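Local coordinates for protein putative glucoamylase (Bacteroides caccae ATCC 43185, PDB 4QT9) that probably acts as a glucoamylase-type glycoside hydrolase, releasing sugar from glucan chains, at residues F33-E38 and I393-I398; S70-M75 and A264-L269; P48-V53 and A318-D323; D367-F370 and G374-D377; I81-V86 and N404-L409. One frame throughout, in Å; residues are numbered along the deposited sequence.

Contact 1: F33-E38 and I393-I398; sequences FLYFWE and IDQGPI
Phe-36 drives the edge of its ring against the backbone of helix 393-398: CZ lies 3.5 Å from Gly-396 N and CE2 3.9 Å from Gln-395 C, both partners near the ring plane. This is the tight part of the contact. Here the ring edge meets backbone atoms; a CB on Gly-396 would be crowded by Pro-397 CD rather than by the ring. CG beside its own backbone N (chi1 -62°) carries the Phe-36 ring edge to Gly-396. Tyr-35 CD1 lies over the centre of one Phe-36 face. Replacing Phe-36 with an alanine would probably open a gap beside Gly-396 and leave the Tyr-35 ring without its aromatic neighbour. The looser part is Tyr-35 CD2 against Gln-395 CG at 4.1 Å, where the side chains cross at about a right angle; the Tyr-35 hydroxyl bonds to Pro-48 O. All four touching residues are buried, so neither part faces solvent. The helix axes approach to 9.7 Å at 124°, while Ala-76 and Ile-77 of helix 67-83 pack on Phe-36 and Tyr-390 of strand 389-391 touches Tyr-35.

Contact 2: S70-M75 and A264-L269; sequences SGFGIM and AQYSFL
Phe-72 meets two side chains of segment 264-269 at once. Its CZ stands 3.6 Å from Tyr-266 CG, over one face of the tyrosine and offset toward the rim; with centroids 4.7 Å apart and planes at 61°, the pair is edge-to-face (T-shaped). At another point of the phenylalanine ring, CD1 comes within 3.3 Å of Leu-269 CD1, a close apolar approach. One helical turn on, selenomethionine Met-75 adds its SE, 4.0 Å from Leu-269 CB, and bends at chi3 so that its methyl CE reaches Leu-269 C at 3.9 Å. No hydrogen bond links the two segments. Polar fixing comes from the next shell: Gln-143 NE2 bonds to Tyr-266 O, and Asn-404 ND2 to Leu-269 O. Helix 392-406 closes in as well, Pro-397 and Ile-393 touching Tyr-266 while Val-400 meets both Met-75 and Leu-269. Close to the centre of the chain, this apolar cluster joins a loop to helix 67-83 inside the alpha/alpha toroid; an acetate beside Tyr-266, probably from the crystallisation liquor, may mark a pocket there.

Contact 3: P48-V53 and A318-D323; sequences PERYHV and ASYSVD
Tyr-320 ends in a hydroxyl that lies near the planes of two flat groups, at the edge of each. One is the Arg-50 guanidinium, only 1° from whose plane the oxygen sits; Glu-49 CG lies over a face of this group, offset toward its rim. The other is the His-52 imidazole, which stacks with Tyr-57 outside the two segments. Relative to the tyrosine ring the guanidinium is turned by 44°, and the imidazole meets that ring obliquely with its plane at 61°. Arg-50 NH1 donates to Tyr-320 OH over 2.9 Å in a fairly straight bond, while His-52 NE2 and Tyr-320 OH are hydrogen-bonded at 2.7 Å. Two bonds therefore grip one buried phenolic oxygen. The arginine chain bends at chi3 to bring NH1 back to the hydroxyl, while NE makes a salt bridge to Asp-61. A leucine in place of Arg-50 would probably cost Tyr-320 OH one of its two bonds and Asp-61 its charged mate. His-52 ND1 is held by Val-56 O, which helps fix the ring's rotation. Strand 50-52 pairs antiparallel with strand 389-391, whose Arg-389 and Leu-391 touch Tyr-320, and strand 318-321 pairs with strand 324-327; the tyrosine thus bridges two small sheets.

Contact 4: D367-F370 and G374-D377; sequences DKVF and GFYD
Phe-370 and Phe-375 face each other as an antiparallel, non-hydrogen-bonded pair, their CA atoms 4.3 Å apart and both side chains on the same face of the two-stranded ribbon. Followed outward, Phe-370 begins with CB at 3.9 Å from Phe-375 CE1, passes CG at a slightly greater separation, and then plants CD1 over the centre of the Phe-375 ring, 3.5 Å from Phe-375 CE1. Phe-370 CE1 goes on to Gly-374 CA at 3.7 Å. CG anti to the backbone N (chi1 -170°) swings the ring across its partner, and the centroid separation of 4.7 Å with planes at 54° makes the pair edge-to-face, Phe-370 giving the edge. Beside this apolar pair the backbone is fixed by Tyr-376 N donating to Val-369 O at 2.8 Å, nearly in line with the carbonyl (C=O...N 168°). The same oxygen takes a CA-H...O contact from Phe-375 CA at 3.3 Å. Tyr-376 lies edge-on to the carbonyl oxygens of Asp-367 and Lys-368, and a water in its ring plane joins its hydroxyl to Asp-367 O. Gly-374 has a positive phi, at which any CB would press on the preceding carbonyl. This beta hairpin packs on helix 21-37 through Val-28, which touches both phenylalanines, while Pro-341 and Leu-345 of helix 341-345 meet Phe-375.

Contact 5: I81-V86 and N404-L409; sequences IDRGYV and NYRTGL
Arg-406 receives the guanidinium of Arg-83 flat on its own, with centres 3.9 Å apart and planes only 6° from parallel. Arg-406 NH1 sits over the centre of the Arg-83 group, 3.4 Å from Arg-83 CZ, and a bend at chi3 (99°) carries the Arg-406 head over. Next, Thr-407 sets CG2 at 3.5 Å from Arg-83 NH2. Its OG1 accepts from Leu-409 N, an ST turn, and bonds to Glu-403. Gly-408, with positive phi, occupies the N-cap position of the following helix. Leu-409 then lays CD2 against Asp-82 CB at 3.7 Å, the two side chains coming from opposite directions. On the other segment, helix 67-83 ends in a Schellman motif at Gly-84, directly after Arg-83. Two like charges this close would probably repel, but acids surround them: Glu-403 forms a salt bridge with Arg-83 NE, and Asp-22 and Asp-26 with Arg-406 NH2. The stack is therefore likely to be tolerated as part of a surface charge network joining three helices.

How the contacts relate
Contacts 1 and 2 are core: all their touching residues are buried, and ring edges on backbone or on apolar side chains do the work without a hydrogen bond across. They touch at several points, among them Gly-396 on Phe-72. Contact 5 lies at the surface and relies on charged groups, yet it uses the same helices, 67-83 with contact 2 and 392-406 with contact 1. Contacts 3 and 4 are largely buried but farther from the chain's centre, on short strands and loops, and combine aromatic groups with hydrogen bonds, through a tyrosine hydroxyl in contact 3 and the backbone in contact 4. Contact 4 is local in sequence, whereas the others close loops of 188 to 354 residues.

Contact 1: F33-E38 and I393-I398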
# COMPACT_ATOMS: atom_id res chain seq x y z
N PHE A 33 -3.94 -14.03 -2.46
CA PHE A 33 -4.97 -14.03 -1.41
C PHE A 33 -4.55 -14.99 -0.27
O PHE A 33 -4.73 -14.64 0.89
CB PHE A 33 -6.33 -14.46 -2.01
CG PHE A 33 -7.38 -14.87 -0.99
CD1 PHE A 33 -8.12 -13.91 -0.31
CD2 PHE A 33 -7.64 -16.21 -0.73
CE1 PHE A 33 -9.09 -14.28 0.63
CE2 PHE A 33 -8.61 -16.59 0.20
CZ PHE A 33 -9.32 -15.62 0.89
N LEU A 34 -3.97 -16.17 -0.62
CA LEU A 34 -3.56 -17.15 0.39
C LEU A 34 -2.47 -16.61 1.35
O LEU A 34 -2.44 -17.08 2.50
CB LEU A 34 -3.12 -18.48 -0.21
CG LEU A 34 -4.17 -19.28 -0.98
CD1 LEU A 34 -3.62 -20.61 -1.39
CD2 LEU A 34 -5.43 -19.48 -0.18
N TYR A 35 -1.64 -15.57 0.93
CA TYR A 35 -0.67 -14.92 1.84
C TYR A 35 -1.43 -14.39 3.05
O TYR A 35 -0.97 -14.48 4.18
CB TYR A 35 0.14 -13.74 1.16
CG TYR A 35 1.12 -13.02 2.10
CD1 TYR A 35 0.69 -12.02 2.97
CD2 TYR A 35 2.45 -13.42 2.20
CE1 TYR A 35 1.54 -11.45 3.92
CE2 TYR A 35 3.34 -12.78 3.07
CZ TYR A 35 2.88 -11.81 3.94
OH TYR A 35 3.74 -11.22 4.85
N PHE A 36 -2.56 -13.75 2.79
CA PHE A 36 -3.33 -13.07 3.84
C PHE A 36 -4.34 -14.00 4.51
O PHE A 36 -4.63 -13.80 5.68
CB PHE A 36 -4.00 -11.83 3.26
CG PHE A 36 -2.97 -10.86 2.74
CD1 PHE A 36 -2.19 -10.11 3.63
CD2 PHE A 36 -2.73 -10.73 1.38
CE1 PHE A 36 -1.20 -9.24 3.15
CE2 PHE A 36 -1.74 -9.85 0.90
CZ PHE A 36 -0.99 -9.12 1.80
N TRP A 37 -4.81 -15.03 3.80
CA TRP A 37 -5.75 -15.98 4.36
C TRP A 37 -5.02 -17.03 5.21
O TRP A 37 -5.26 -17.11 6.41
CB TRP A 37 -6.62 -16.66 3.27
CG TRP A 37 -7.78 -17.38 3.88
CD1 TRP A 37 -7.88 -18.72 4.10
CD2 TRP A 37 -8.88 -16.78 4.56
NE1 TRP A 37 -9.02 -19.00 4.81
CE2 TRP A 37 -9.65 -17.82 5.11
CE3 TRP A 37 -9.31 -15.45 4.75
CZ2 TRP A 37 -10.84 -17.59 5.81
CZ3 TRP A 37 -10.48 -15.21 5.45
CH2 TRP A 37 -11.24 -16.27 5.96
N GLU A 38 -4.13 -17.83 4.57
CA GLU A 38 -3.38 -18.91 5.21
C GLU A 38 -2.12 -18.41 5.92
O GLU A 38 -1.78 -18.98 6.95
CB GLU A 38 -3.01 -19.98 4.18
CG GLU A 38 -4.24 -20.66 3.58
CD GLU A 38 -4.05 -21.84 2.64
OE1 GLU A 38 -2.93 -22.01 2.09
OE2 GLU A 38 -5.04 -22.57 2.42
N ILE A 393 3.46 -5.90 2.37
CA ILE A 393 3.35 -4.63 1.59
C ILE A 393 3.63 -4.83 0.09
O ILE A 393 3.31 -3.95 -0.70
CB ILE A 393 4.21 -3.47 2.19
CG1 ILE A 393 5.72 -3.78 2.21
CG2 ILE A 393 3.68 -3.03 3.58
CD1 ILE A 393 6.60 -2.58 2.69
N ASP A 394 4.23 -5.94 -0.31
CA ASP A 394 4.46 -6.16 -1.73
C ASP A 394 3.34 -7.08 -2.30
O ASP A 394 2.85 -6.82 -3.39
CB ASP A 394 5.90 -6.67 -2.01
CG ASP A 394 6.99 -5.60 -1.72
OD1 ASP A 394 6.64 -4.42 -1.56
OD2 ASP A 394 8.18 -5.97 -1.63
N GLN A 395 2.85 -8.07 -1.50
CA GLN A 395 1.76 -8.97 -1.91
C GLN A 395 0.40 -8.26 -1.94
O GLN A 395 -0.40 -8.51 -2.84
CB GLN A 395 1.68 -10.20 -0.98
CG GLN A 395 2.92 -11.08 -1.10
CD GLN A 395 3.31 -11.37 -2.54
OE1 GLN A 395 4.29 -10.81 -3.07
NE2 GLN A 395 2.55 -12.25 -3.19
N GLY A 396 0.16 -7.40 -0.97
CA GLY A 396 -1.08 -6.65 -0.83
C GLY A 396 -1.50 -5.91 -2.08
O GLY A 396 -2.58 -6.18 -2.61
N PRO A 397 -0.64 -5.04 -2.66
CA PRO A 397 -1.04 -4.27 -3.86
C PRO A 397 -1.31 -5.10 -5.10
O PRO A 397 -2.16 -4.71 -5.88
CB PRO A 397 0.14 -3.34 -4.06
CG PRO A 397 0.69 -3.15 -2.65
CD PRO A 397 0.67 -4.56 -2.16
N ILE A 398 -0.68 -6.29 -5.24
CA ILE A 398 -0.89 -7.20 -6.36
C ILE A 398 -2.34 -7.67 -6.40
O ILE A 398 -2.98 -7.54 -7.43
CB ILE A 398 0.11 -8.39 -6.31
CG1 ILE A 398 1.56 -7.88 -6.49
CG2 ILE A 398 -0.26 -9.45 -7.37
CD1 ILE A 398 2.68 -8.89 -6.18

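Contact 2: S70-M75 and A264-L269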
# COMPACT_ATOMS: atom_id res chain seq x y z
N SER A 70 -1.42 -4.80 6.62
CA SER A 70 -2.69 -5.39 7.03
C SER A 70 -3.88 -4.67 6.37
O SER A 70 -4.87 -5.33 6.08
CB SER A 70 -2.83 -5.40 8.54
OG SER A 70 -2.01 -6.44 9.04
N GLY A 71 -3.76 -3.36 6.10
CA GLY A 71 -4.77 -2.59 5.38
C GLY A 71 -4.93 -3.13 3.96
O GLY A 71 -6.04 -3.39 3.49
N PHE A 72 -3.78 -3.39 3.30
CA PHE A 72 -3.73 -4.01 1.97
C PHE A 72 -4.29 -5.42 2.04
O PHE A 72 -5.02 -5.83 1.14
CB PHE A 72 -2.30 -4.06 1.41
CG PHE A 72 -1.51 -2.77 1.38
CD1 PHE A 72 -2.14 -1.55 1.57
CD2 PHE A 72 -0.13 -2.79 1.19
CE1 PHE A 72 -1.41 -0.36 1.54
CE2 PHE A 72 0.60 -1.60 1.17
CZ PHE A 72 -0.05 -0.39 1.33
N GLY A 73 -3.94 -6.14 3.09
CA GLY A 73 -4.37 -7.51 3.34
C GLY A 73 -5.85 -7.69 3.56
O GLY A 73 -6.45 -8.65 3.05
N ILE A 74 -6.45 -6.77 4.32
CA ILE A 74 -7.87 -6.72 4.61
C ILE A 74 -8.65 -6.55 3.25
O ILE A 74 -9.65 -7.24 3.03
CB ILE A 74 -8.06 -5.54 5.62
CG1 ILE A 74 -7.98 -6.03 7.06
CG2 ILE A 74 -9.27 -4.68 5.36
CD1 ILE A 74 -7.60 -4.89 8.09
N MSE A 75 -8.13 -5.68 2.34
CA MSE A 75 -8.69 -5.40 0.99
C MSE A 75 -8.51 -6.63 0.12
O MSE A 75 -9.39 -6.98 -0.67
CB MSE A 75 -8.00 -4.19 0.35
CG MSE A 75 -8.37 -2.89 0.99
SE MSE A 75 -7.33 -1.44 0.23
CE MSE A 75 -8.84 -0.24 -0.29
N ALA A 264 3.18 5.14 -6.74
CA ALA A 264 2.07 5.27 -7.69
C ALA A 264 0.91 4.32 -7.34
O ALA A 264 -0.13 4.36 -7.99
CB ALA A 264 2.57 4.97 -9.10
N GLN A 265 1.08 3.48 -6.29
CA GLN A 265 0.14 2.41 -5.97
C GLN A 265 -0.53 2.47 -4.61
O GLN A 265 -1.74 2.26 -4.59
CB GLN A 265 0.85 1.03 -6.09
CG GLN A 265 1.42 0.84 -7.53
CD GLN A 265 2.59 -0.11 -7.68
OE1 GLN A 265 3.19 -0.59 -6.70
NE2 GLN A 265 2.91 -0.44 -8.93
N TYR A 266 0.22 2.61 -3.49
CA TYR A 266 -0.34 2.52 -2.11
C TYR A 266 -1.54 3.47 -1.84
O TYR A 266 -2.55 3.02 -1.31
CB TYR A 266 0.74 2.80 -1.05
CG TYR A 266 1.81 1.75 -0.84
CD1 TYR A 266 1.94 0.66 -1.69
CD2 TYR A 266 2.69 1.84 0.25
CE1 TYR A 266 2.93 -0.31 -1.49
CE2 TYR A 266 3.65 0.86 0.49
CZ TYR A 266 3.80 -0.18 -0.42
OH TYR A 266 4.80 -1.09 -0.23
N SER A 267 -1.42 4.77 -2.23
CA SER A 267 -2.52 5.72 -2.01
C SER A 267 -3.64 5.55 -3.03
O SER A 267 -4.64 6.24 -2.91
CB SER A 267 -2.01 7.16 -2.05
OG SER A 267 -1.27 7.44 -0.88
N PHE A 268 -3.50 4.64 -4.01
CA PHE A 268 -4.51 4.47 -5.05
C PHE A 268 -5.17 3.08 -5.04
O PHE A 268 -5.81 2.71 -6.02
CB PHE A 268 -3.91 4.79 -6.43
CG PHE A 268 -3.49 6.24 -6.48
CD1 PHE A 268 -4.45 7.26 -6.46
CD2 PHE A 268 -2.15 6.60 -6.49
CE1 PHE A 268 -4.06 8.60 -6.48
CE2 PHE A 268 -1.77 7.94 -6.51
CZ PHE A 268 -2.72 8.93 -6.50
N LEU A 269 -5.09 2.37 -3.90
CA LEU A 269 -5.74 1.06 -3.74
C LEU A 269 -7.24 1.24 -3.52
O LEU A 269 -8.05 0.50 -4.09
CB LEU A 269 -5.12 0.24 -2.61
CG LEU A 269 -3.63 -0.09 -2.69
CD1 LEU A 269 -3.27 -0.98 -1.52
CD2 LEU A 269 -3.28 -0.84 -3.93

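Contact 3: P48-V53 and A318-D323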
# COMPACT_ATOMS: atom_id res chain seq x y z
N PRO A 48 1.47 -10.78 8.71
CA PRO A 48 2.83 -10.61 9.27
C PRO A 48 3.65 -9.73 8.33
O PRO A 48 3.37 -9.71 7.13
CB PRO A 48 3.38 -12.05 9.31
CG PRO A 48 2.64 -12.78 8.25
CD PRO A 48 1.28 -12.11 8.09
N GLU A 49 4.65 -9.00 8.85
CA GLU A 49 5.52 -8.15 8.05
C GLU A 49 6.09 -8.98 6.86
O GLU A 49 6.03 -8.54 5.71
CB GLU A 49 6.67 -7.59 8.93
CG GLU A 49 7.72 -6.77 8.18
CD GLU A 49 7.21 -5.51 7.50
OE1 GLU A 49 6.53 -4.70 8.15
OE2 GLU A 49 7.53 -5.33 6.30
N ARG A 50 6.55 -10.21 7.16
CA ARG A 50 7.17 -11.12 6.22
C ARG A 50 6.75 -12.59 6.42
O ARG A 50 6.33 -12.99 7.52
CB ARG A 50 8.71 -11.02 6.33
CG ARG A 50 9.34 -11.64 7.60
CD ARG A 50 10.72 -11.08 7.86
NE ARG A 50 10.66 -9.82 8.61
CZ ARG A 50 11.06 -8.62 8.17
NH1 ARG A 50 11.53 -8.48 6.94
NH2 ARG A 50 10.98 -7.57 8.96
N TYR A 51 6.90 -13.39 5.35
CA TYR A 51 6.67 -14.83 5.35
C TYR A 51 7.83 -15.49 4.60
O TYR A 51 8.06 -15.18 3.43
CB TYR A 51 5.31 -15.20 4.73
CG TYR A 51 4.96 -16.66 4.95
CD1 TYR A 51 5.48 -17.65 4.13
CD2 TYR A 51 4.16 -17.04 6.01
CE1 TYR A 51 5.23 -19.00 4.38
CE2 TYR A 51 3.89 -18.38 6.27
CZ TYR A 51 4.42 -19.36 5.44
OH TYR A 51 4.12 -20.69 5.67
N HIS A 52 8.59 -16.32 5.30
CA HIS A 52 9.75 -17.01 4.71
C HIS A 52 9.45 -18.49 4.57
O HIS A 52 9.28 -19.18 5.58
CB HIS A 52 11.05 -16.75 5.53
CG HIS A 52 11.47 -15.30 5.58
ND1 HIS A 52 12.58 -14.89 6.30
CD2 HIS A 52 10.95 -14.22 4.95
CE1 HIS A 52 12.70 -13.60 6.08
NE2 HIS A 52 11.75 -13.15 5.26
N VAL A 53 9.35 -18.98 3.32
CA VAL A 53 9.05 -20.40 3.02
C VAL A 53 10.12 -21.31 3.69
O VAL A 53 9.78 -22.39 4.15
CB VAL A 53 8.96 -20.65 1.49
CG1 VAL A 53 8.78 -22.13 1.16
CG2 VAL A 53 7.84 -19.82 0.85
N ALA A 318 10.96 -0.61 -3.85
CA ALA A 318 11.50 -1.02 -2.56
C ALA A 318 11.11 -2.50 -2.26
O ALA A 318 9.97 -2.88 -2.49
CB ALA A 318 10.98 -0.10 -1.46
N SER A 319 12.09 -3.33 -1.87
CA SER A 319 11.89 -4.75 -1.57
C SER A 319 13.16 -5.38 -1.05
O SER A 319 14.21 -4.72 -1.02
CB SER A 319 11.46 -5.51 -2.84
OG SER A 319 12.47 -5.51 -3.84
N TYR A 320 13.10 -6.66 -0.69
CA TYR A 320 14.31 -7.41 -0.39
C TYR A 320 15.28 -7.23 -1.52
O TYR A 320 14.86 -7.08 -2.68
CB TYR A 320 14.01 -8.90 -0.21
CG TYR A 320 13.39 -9.25 1.13
CD1 TYR A 320 13.96 -8.82 2.32
CD2 TYR A 320 12.29 -10.11 1.20
CE1 TYR A 320 13.42 -9.17 3.56
CE2 TYR A 320 11.76 -10.51 2.44
CZ TYR A 320 12.34 -10.04 3.61
OH TYR A 320 11.84 -10.44 4.82
N SER A 321 16.57 -7.21 -1.20
CA SER A 321 17.59 -7.06 -2.21
C SER A 321 18.68 -8.08 -1.96
O SER A 321 18.70 -8.69 -0.88
CB SER A 321 18.15 -5.64 -2.22
OG SER A 321 18.92 -5.38 -3.38
N VAL A 322 19.59 -8.29 -2.95
CA VAL A 322 20.70 -9.24 -2.87
C VAL A 322 21.46 -9.08 -1.53
O VAL A 322 21.70 -10.07 -0.84
CB VAL A 322 21.66 -9.15 -4.08
CG1 VAL A 322 22.66 -10.31 -4.08
CG2 VAL A 322 20.89 -9.12 -5.40
N ASP A 323 21.79 -7.84 -1.13
CA ASP A 323 22.52 -7.59 0.11
C ASP A 323 21.61 -7.13 1.29
O ASP A 323 22.12 -6.52 2.23
CB ASP A 323 23.65 -6.57 -0.12
CG ASP A 323 24.83 -7.11 -0.91
OD1 ASP A 323 25.08 -8.35 -0.85
OD2 ASP A 323 25.52 -6.30 -1.58

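Contact 4: D367-F370 and G374-D377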
# COMPACT_ATOMS: atom_id res chain seq x y z
N ASP A 367 8.33 -22.21 -10.62
CA ASP A 367 8.34 -22.25 -9.15
C ASP A 367 9.42 -21.38 -8.52
O ASP A 367 9.23 -20.93 -7.40
CB ASP A 367 8.47 -23.70 -8.64
CG ASP A 367 7.32 -24.62 -9.02
OD1 ASP A 367 6.30 -24.13 -9.57
OD2 ASP A 367 7.43 -25.84 -8.77
N LYS A 368 10.55 -21.13 -9.22
CA LYS A 368 11.62 -20.31 -8.65
C LYS A 368 11.13 -18.86 -8.32
O LYS A 368 11.71 -18.25 -7.42
CB LYS A 368 12.87 -20.32 -9.56
CG LYS A 368 12.84 -19.34 -10.72
CD LYS A 368 13.81 -19.76 -11.80
CE LYS A 368 14.16 -18.62 -12.68
NZ LYS A 368 14.92 -19.05 -13.86
N VAL A 369 10.08 -18.33 -9.01
CA VAL A 369 9.57 -16.97 -8.70
C VAL A 369 8.07 -17.02 -8.29
O VAL A 369 7.64 -16.17 -7.52
CB VAL A 369 9.80 -15.89 -9.79
CG1 VAL A 369 11.29 -15.63 -10.02
CG2 VAL A 369 9.08 -16.22 -11.09
N PHE A 370 7.30 -18.02 -8.79
CA PHE A 370 5.88 -18.12 -8.45
C PHE A 370 5.68 -19.22 -7.41
O PHE A 370 5.64 -20.40 -7.76
CB PHE A 370 5.03 -18.33 -9.72
CG PHE A 370 3.54 -18.20 -9.49
CD1 PHE A 370 2.98 -16.98 -9.10
CD2 PHE A 370 2.68 -19.28 -9.70
CE1 PHE A 370 1.61 -16.85 -8.90
CE2 PHE A 370 1.30 -19.15 -9.50
CZ PHE A 370 0.78 -17.92 -9.11
N GLY A 374 1.83 -16.79 -4.18
CA GLY A 374 2.02 -15.94 -5.35
C GLY A 374 3.49 -15.69 -5.64
O GLY A 374 4.37 -16.44 -5.21
N PHE A 375 3.76 -14.63 -6.40
CA PHE A 375 5.12 -14.26 -6.75
C PHE A 375 5.92 -13.88 -5.53
O PHE A 375 5.43 -13.16 -4.66
CB PHE A 375 5.13 -13.08 -7.75
CG PHE A 375 4.55 -13.46 -9.08
CD1 PHE A 375 5.25 -14.27 -9.97
CD2 PHE A 375 3.25 -13.06 -9.43
CE1 PHE A 375 4.68 -14.68 -11.17
CE2 PHE A 375 2.71 -13.42 -10.66
CZ PHE A 375 3.43 -14.21 -11.53
N TYR A 376 7.15 -14.38 -5.47
CA TYR A 376 8.09 -14.05 -4.40
C TYR A 376 8.46 -12.57 -4.49
O TYR A 376 8.18 -11.91 -5.51
CB TYR A 376 9.31 -14.96 -4.45
CG TYR A 376 8.99 -16.40 -4.11
CD1 TYR A 376 8.42 -16.74 -2.88
CD2 TYR A 376 9.35 -17.44 -4.97
CE1 TYR A 376 8.17 -18.06 -2.54
CE2 TYR A 376 9.09 -18.77 -4.64
CZ TYR A 376 8.51 -19.08 -3.42
OH TYR A 376 8.27 -20.38 -3.09
N ASP A 377 9.00 -12.02 -3.40
CA ASP A 377 9.24 -10.57 -3.25
C ASP A 377 10.14 -9.91 -4.33
O ASP A 377 9.82 -8.84 -4.86
CB ASP A 377 9.88 -10.29 -1.90
CG ASP A 377 9.71 -8.86 -1.53
OD1 ASP A 377 8.56 -8.37 -1.61
OD2 ASP A 377 10.73 -8.20 -1.22
O HOH W 1 8.34 -22.06 -5.08

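Contact 5: I81-V86 and N404-L409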
# COMPACT_ATOMS: atom_id res chain seq x y z
N ILE A 81 -13.48 -12.74 -0.55
CA ILE A 81 -14.85 -12.98 -0.10
C ILE A 81 -15.80 -12.72 -1.28
O ILE A 81 -16.65 -13.55 -1.56
CB ILE A 81 -15.20 -12.07 1.12
CG1 ILE A 81 -14.32 -12.37 2.36
CG2 ILE A 81 -16.69 -12.16 1.49
CD1 ILE A 81 -14.36 -11.21 3.44
N ASP A 82 -15.62 -11.59 -1.99
CA ASP A 82 -16.48 -11.21 -3.11
C ASP A 82 -16.43 -12.22 -4.25
O ASP A 82 -17.46 -12.48 -4.87
CB ASP A 82 -16.13 -9.81 -3.64
CG ASP A 82 -17.26 -9.20 -4.47
OD1 ASP A 82 -18.35 -8.96 -3.91
OD2 ASP A 82 -17.06 -9.00 -5.68
N ARG A 83 -15.26 -12.82 -4.51
CA ARG A 83 -15.09 -13.81 -5.57
C ARG A 83 -15.53 -15.21 -5.13
O ARG A 83 -15.72 -16.08 -5.98
CB ARG A 83 -13.65 -13.84 -6.06
CG ARG A 83 -13.32 -12.58 -6.84
CD ARG A 83 -12.21 -12.77 -7.84
NE ARG A 83 -12.07 -11.54 -8.62
CZ ARG A 83 -12.50 -11.38 -9.86
NH1 ARG A 83 -13.04 -12.40 -10.52
NH2 ARG A 83 -12.37 -10.21 -10.47
N GLY A 84 -15.68 -15.43 -3.83
CA GLY A 84 -16.07 -16.73 -3.31
C GLY A 84 -14.91 -17.68 -3.05
O GLY A 84 -15.09 -18.90 -3.10
N TYR A 85 -13.71 -17.13 -2.76
CA TYR A 85 -12.53 -17.90 -2.38
C TYR A 85 -12.80 -18.56 -1.00
O TYR A 85 -12.41 -19.69 -0.75
CB TYR A 85 -11.29 -16.98 -2.30
CG TYR A 85 -10.77 -16.41 -3.61
CD1 TYR A 85 -11.29 -16.82 -4.84
CD2 TYR A 85 -9.70 -15.52 -3.63
CE1 TYR A 85 -10.81 -16.30 -6.04
CE2 TYR A 85 -9.21 -15.00 -4.83
CZ TYR A 85 -9.75 -15.40 -6.03
OH TYR A 85 -9.22 -14.94 -7.22
N VAL A 86 -13.50 -17.84 -0.13
CA VAL A 86 -13.96 -18.27 1.19
C VAL A 86 -15.45 -17.99 1.27
O VAL A 86 -15.95 -17.15 0.51
CB VAL A 86 -13.16 -17.62 2.35
CG1 VAL A 86 -11.71 -18.09 2.34
CG2 VAL A 86 -13.22 -16.10 2.30
N ASN A 404 -9.08 -4.26 -8.74
CA ASN A 404 -9.53 -2.95 -9.23
C ASN A 404 -9.54 -2.90 -10.75
O ASN A 404 -10.44 -2.31 -11.32
CB ASN A 404 -8.72 -1.78 -8.66
CG ASN A 404 -9.10 -1.43 -7.25
OD1 ASN A 404 -10.23 -1.61 -6.82
ND2 ASN A 404 -8.14 -0.93 -6.48
N TYR A 405 -8.55 -3.53 -11.39
CA TYR A 405 -8.46 -3.60 -12.85
C TYR A 405 -9.60 -4.43 -13.43
O TYR A 405 -10.16 -4.06 -14.45
CB TYR A 405 -7.10 -4.21 -13.28
CG TYR A 405 -7.05 -4.58 -14.75
CD1 TYR A 405 -7.08 -3.60 -15.75
CD2 TYR A 405 -7.01 -5.92 -15.15
CE1 TYR A 405 -7.07 -3.94 -17.10
CE2 TYR A 405 -7.00 -6.27 -16.50
CZ TYR A 405 -7.01 -5.28 -17.47
OH TYR A 405 -7.02 -5.62 -18.79
N ARG A 406 -9.93 -5.56 -12.78
CA ARG A 406 -10.96 -6.49 -13.25
C ARG A 406 -12.39 -6.01 -12.96
O ARG A 406 -13.24 -6.16 -13.84
CB ARG A 406 -10.76 -7.88 -12.65
CG ARG A 406 -9.53 -8.58 -13.18
CD ARG A 406 -9.36 -9.90 -12.50
NE ARG A 406 -9.87 -11.00 -13.31
CZ ARG A 406 -10.07 -12.23 -12.85
NH1 ARG A 406 -9.83 -12.53 -11.58
NH2 ARG A 406 -10.52 -13.18 -13.66
N THR A 407 -12.69 -5.48 -11.74
CA THR A 407 -14.06 -5.09 -11.40
C THR A 407 -14.20 -3.67 -10.79
O THR A 407 -15.33 -3.19 -10.67
CB THR A 407 -14.69 -6.09 -10.39
OG1 THR A 407 -14.04 -5.98 -9.12
CG2 THR A 407 -14.65 -7.54 -10.86
N GLY A 408 -13.09 -3.07 -10.36
CA GLY A 408 -13.07 -1.79 -9.66
C GLY A 408 -13.63 -1.88 -8.26
O GLY A 408 -13.99 -0.85 -7.68
N LEU A 409 -13.70 -3.09 -7.68
CA LEU A 409 -14.31 -3.34 -6.37
C LEU A 409 -13.76 -2.46 -5.23
O LEU A 409 -14.57 -1.83 -4.55
CB LEU A 409 -14.21 -4.83 -5.96
CG LEU A 409 -14.81 -5.17 -4.58
CD1 LEU A 409 -16.32 -5.01 -4.57
CD2 LEU A 409 -14.40 -6.56 -4.13